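Local structure of profilin-2 (Acanthamoeba castellanii, 1F2K) at residues 50-53 and 54-57; 102-106 and 107-111. The protein binds monomeric actin and thereby shapes the cytoskeleton, hindering actin polymerization at high concentration and promoting it at low, and also binds PIP2. All coordinates share one frame; numbering follows the deposited sequence.

Contact 1. Residues 50-53 and 54-57; sequences KDAT and AIRS
The carbonyl of A52 meets the amide of R56 across the first turn of helix 53-58, R56 N to A52 O being 2.8 Å with an N-H...O angle of 155°. The next i to i+4 bond, from S57 N to T53 O, is longer at 3.3 Å. Just ahead of this turn the backbone of D51 is extended, and the chain then winds into the helix. The D51 side chain caps this start: its OD2 accepts from T53 N at 3.1 Å, met from above the carboxylate plane, and through its syn lone pair from T53 OG1 at 2.6 Å. T53 can make the second bond because OG1 lies beside its own backbone N (chi1 -64°). Water 1 extends the capping, donating a hydrogen bond to D51 O and accepting one from I55 N. R56 CG, beside its own backbone N (chi1 -67°), lies against A52 O, and the extended chain beyond it carries NE to within 3.3 Å of A52 CB, which meets the guanidinium obliquely. I55 CG1 also covers A52 O, at 3.0 Å. A52, I55 and R56 all touch A72 on strand 65-72, which places this short helix against the sheet. With two protein donors on one oxygen, the D51 carboxylate is held in orientation, and its negative charge at the helix N terminus would be expected to interact favourably with the helix dipole.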
loop_
_atom_site.group_PDB
_atom_site.type_symbol
_atom_site.label_atom_id
_atom_site.label_comp_id
_atom_site.label_asym_id
_atom_site.label_seq_id
_atom_site.Cartn_x
_atom_site.Cartn_y
_atom_site.Cartn_z
ATOM N N LYS A 50 -9.155 9.810 3.352
ATOM C CA LYS A 50 -10.065 10.802 3.919
ATOM C C LYS A 50 -10.984 11.325 2.813
ATOM O O LYS A 50 -12.203 11.357 2.992
ATOM C CB LYS A 50 -9.281 11.977 4.519
ATOM C CG LYS A 50 -8.537 11.681 5.828
ATOM C CD LYS A 50 -9.240 12.205 7.099
ATOM C CE LYS A 50 -10.512 11.408 7.475
ATOM N NZ LYS A 50 -11.795 11.998 6.911
ATOM N N ASP A 51 -10.388 11.721 1.680
ATOM C CA ASP A 51 -11.119 12.238 0.521
ATOM C C ASP A 51 -10.600 11.668 -0.799
ATOM O O ASP A 51 -9.593 12.124 -1.351
ATOM C CB ASP A 51 -11.012 13.751 0.470
ATOM C CG ASP A 51 -11.848 14.369 -0.647
ATOM O OD1 ASP A 51 -11.699 15.591 -0.864
ATOM O OD2 ASP A 51 -12.657 13.655 -1.292
ATOM N N ALA A 52 -11.318 10.682 -1.316
ATOM C CA ALA A 52 -10.976 9.978 -2.547
ATOM C C ALA A 52 -11.172 10.763 -3.835
ATOM O O ALA A 52 -10.703 10.347 -4.895
ATOM C CB ALA A 52 -11.788 8.719 -2.602
ATOM N N THR A 53 -11.891 11.880 -3.731
ATOM C CA THR A 53 -12.199 12.775 -4.846
ATOM C C THR A 53 -11.006 12.994 -5.765
ATOM O O THR A 53 -11.069 12.713 -6.964
ATOM C CB THR A 53 -12.665 14.138 -4.315
ATOM O OG1 THR A 53 -13.900 13.979 -3.580
ATOM C CG2 THR A 53 -12.831 15.110 -5.472
ATOM N N ALA A 54 -9.920 13.507 -5.202
ATOM C CA ALA A 54 -8.699 13.737 -5.961
ATOM C C ALA A 54 -8.198 12.502 -6.720
ATOM O O ALA A 54 -7.930 12.585 -7.925
ATOM C CB ALA A 54 -7.627 14.206 -5.042
ATOM N N ILE A 55 -8.066 11.366 -6.025
ATOM C CA ILE A 55 -7.550 10.146 -6.674
ATOM C C ILE A 55 -8.522 9.495 -7.668
ATOM O O ILE A 55 -8.121 8.822 -8.640
ATOM C CB ILE A 55 -7.088 9.020 -5.635
ATOM C CG1 ILE A 55 -8.284 8.525 -4.823
ATOM C CG2 ILE A 55 -5.970 9.520 -4.734
ATOM C CD1 ILE A 55 -8.074 7.149 -4.288
ATOM N N ARG A 56 -9.802 9.663 -7.412
ATOM C CA ARG A 56 -10.765 9.109 -8.325
ATOM C C ARG A 56 -10.629 9.788 -9.692
ATOM O O ARG A 56 -10.734 9.127 -10.718
ATOM C CB ARG A 56 -12.193 9.246 -7.761
ATOM C CG ARG A 56 -12.416 8.381 -6.505
ATOM C CD ARG A 56 -13.836 8.516 -5.977
ATOM N NE ARG A 56 -14.113 7.732 -4.758
ATOM C CZ ARG A 56 -14.293 6.399 -4.683
ATOM N NH1 ARG A 56 -14.226 5.585 -5.760
ATOM N NH2 ARG A 56 -14.588 5.873 -3.493
ATOM N N SER A 57 -10.363 11.087 -9.745
ATOM C CA SER A 57 -10.265 11.690 -11.075
ATOM C C SER A 57 -8.913 11.475 -11.788
ATOM O O SER A 57 -8.857 11.301 -13.021
ATOM C CB SER A 57 -10.632 13.193 -11.010
ATOM O OG SER A 57 -9.582 14.028 -10.525
HETATM O O HOH W 1 -8.279 11.423 -3.392
HETATM O O HOH W 2 -9.460 15.385 -2.401
#

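Contact 2. Residues 102-106 and 107-111; sequences EKIQP and GTAAN
Helix 106-121, the C-terminal helix of the profilin fold, begins here, with Q105 at the N-cap position and T108 three residues on. Q105 O takes two amides: A109 N at 3.1 Å, almost in line with the carbonyl bond, and T108 N at 2.6 Å, which sits above the carbonyl plane. P106, in the first turn, has no amide hydrogen to offer; its carbonyl receives A110 N at 3.0 Å, in the carbonyl plane. The side chains of Q105 and T108 lie roughly perpendicular to each other, the hydroxyl of T108 lying over the aliphatic base of Q105. T108 OG1 stands beside its own backbone N (chi1 -75°), which brings it against Q105 CB at 3.1 Å. I104 CG2 also packs on A109 CB, 4.2 Å away, and A109 continues inward to Y100 and I87 on strands 94-100 and 84-90, joining the helix start to the sheet. A110, also on I87, lies about 9 Å, side chain to side chain, from K115, an actin-binding residue on the same helix. The amide of G107 is met by water: water 3 accepts from G107 N at 3.1 Å and donates weakly to Q105 OE1.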
loop_
_atom_site.group_PDB
_atom_site.type_symbol
_atom_site.label_atom_id
_atom_site.label_comp_id
_atom_site.label_asym_id
_atom_site.label_seq_id
_atom_site.Cartn_x
_atom_site.Cartn_y
_atom_site.Cartn_z
ATOM N N GLU A 102 2.809 -8.878 -12.770
ATOM C CA GLU A 102 2.121 -9.795 -13.651
ATOM C C GLU A 102 1.867 -11.159 -13.016
ATOM O O GLU A 102 0.719 -11.618 -12.952
ATOM C CB GLU A 102 2.967 -9.989 -14.901
ATOM C CG GLU A 102 2.927 -8.811 -15.855
ATOM C CD GLU A 102 2.477 -9.249 -17.251
ATOM O OE1 GLU A 102 2.663 -10.469 -17.551
ATOM O OE2 GLU A 102 1.961 -8.389 -18.025
ATOM N N LYS A 103 2.963 -11.783 -12.561
ATOM C CA LYS A 103 2.975 -13.118 -11.948
ATOM C C LYS A 103 2.091 -13.320 -10.721
ATOM O O LYS A 103 1.910 -14.450 -10.275
ATOM C CB LYS A 103 4.412 -13.522 -11.564
ATOM C CG LYS A 103 5.361 -13.824 -12.722
ATOM C CD LYS A 103 6.031 -12.559 -13.275
ATOM C CE LYS A 103 7.354 -12.912 -13.972
ATOM N NZ LYS A 103 8.008 -11.756 -14.673
ATOM N N ILE A 104 1.530 -12.241 -10.180
ATOM C CA ILE A 104 0.689 -12.348 -8.990
ATOM C C ILE A 104 -0.803 -12.053 -9.152
ATOM O O ILE A 104 -1.210 -11.135 -9.853
ATOM C CB ILE A 104 1.262 -11.478 -7.830
ATOM C CG1 ILE A 104 2.608 -12.074 -7.386
ATOM C CG2 ILE A 104 0.279 -11.442 -6.641
ATOM C CD1 ILE A 104 3.589 -11.080 -6.684
ATOM N N GLN A 105 -1.598 -12.872 -8.468
ATOM C CA GLN A 105 -3.050 -12.784 -8.445
ATOM C C GLN A 105 -3.430 -11.575 -7.619
ATOM O O GLN A 105 -3.169 -11.564 -6.422
ATOM C CB GLN A 105 -3.600 -13.993 -7.715
ATOM C CG GLN A 105 -3.761 -15.228 -8.525
ATOM C CD GLN A 105 -5.163 -15.350 -9.061
ATOM O OE1 GLN A 105 -5.622 -14.484 -9.847
ATOM N NE2 GLN A 105 -5.871 -16.423 -8.645
ATOM N N PRO A 106 -4.054 -10.555 -8.222
ATOM C CA PRO A 106 -4.435 -9.374 -7.440
ATOM C C PRO A 106 -5.021 -9.663 -6.080
ATOM O O PRO A 106 -4.537 -9.151 -5.086
ATOM C CB PRO A 106 -5.398 -8.654 -8.367
ATOM C CG PRO A 106 -4.630 -8.775 -9.719
ATOM C CD PRO A 106 -4.219 -10.298 -9.667
ATOM N N GLY A 107 -6.047 -10.500 -6.035
ATOM C CA GLY A 107 -6.669 -10.871 -4.771
ATOM C C GLY A 107 -5.739 -11.624 -3.823
ATOM O O GLY A 107 -6.005 -11.702 -2.634
ATOM N N THR A 108 -4.667 -12.222 -4.340
ATOM C CA THR A 108 -3.703 -12.901 -3.480
ATOM C C THR A 108 -2.957 -11.804 -2.722
ATOM O O THR A 108 -2.663 -11.920 -1.534
ATOM C CB THR A 108 -2.674 -13.704 -4.308
ATOM O OG1 THR A 108 -3.287 -14.883 -4.803
ATOM C CG2 THR A 108 -1.480 -14.112 -3.478
ATOM N N ALA A 109 -2.652 -10.726 -3.431
ATOM C CA ALA A 109 -1.929 -9.648 -2.808
ATOM C C ALA A 109 -2.819 -8.895 -1.817
ATOM O O ALA A 109 -2.323 -8.441 -0.794
ATOM C CB ALA A 109 -1.386 -8.693 -3.881
ATOM N N ALA A 110 -4.121 -8.778 -2.118
ATOM C CA ALA A 110 -5.021 -8.020 -1.269
ATOM C C ALA A 110 -5.158 -8.757 0.043
ATOM O O ALA A 110 -5.209 -8.145 1.091
ATOM C CB ALA A 110 -6.404 -7.889 -1.935
ATOM N N ASN A 111 -5.249 -10.082 -0.034
ATOM C CA ASN A 111 -5.384 -10.909 1.151
ATOM C C ASN A 111 -4.166 -10.720 2.092
ATOM O O ASN A 111 -4.306 -10.474 3.279
ATOM C CB ASN A 111 -5.527 -12.390 0.760
ATOM C CG ASN A 111 -6.893 -12.720 0.174
ATOM O OD1 ASN A 111 -7.834 -11.896 0.223
ATOM N ND2 ASN A 111 -7.029 -13.945 -0.366
HETATM O O HOH W 3 -6.872 -12.723 -8.091
#

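In the fold
Both contacts are helix starts at the surface, each with a single buried residue, I55 in contact 1 and A109 in contact 2, turned to the antiparallel sheet. Their nearest atoms are about 15 Å apart, and they hold different elements: 50-57 spans the entry to the short helix 53-58 beside strand 65-72, whereas 102-111 opens the long helix 106-121 over strands 84-90 and 94-100. Both starts use ordinary helical carbonyl bonds and are bridged by water. Contact 1 adds a side-chain carboxylate cap, whereas in contact 2 the N-cap glutamine bonds to the helix amides through its backbone carbonyl. Contact 2 is the one nearer the actin-binding residue K115.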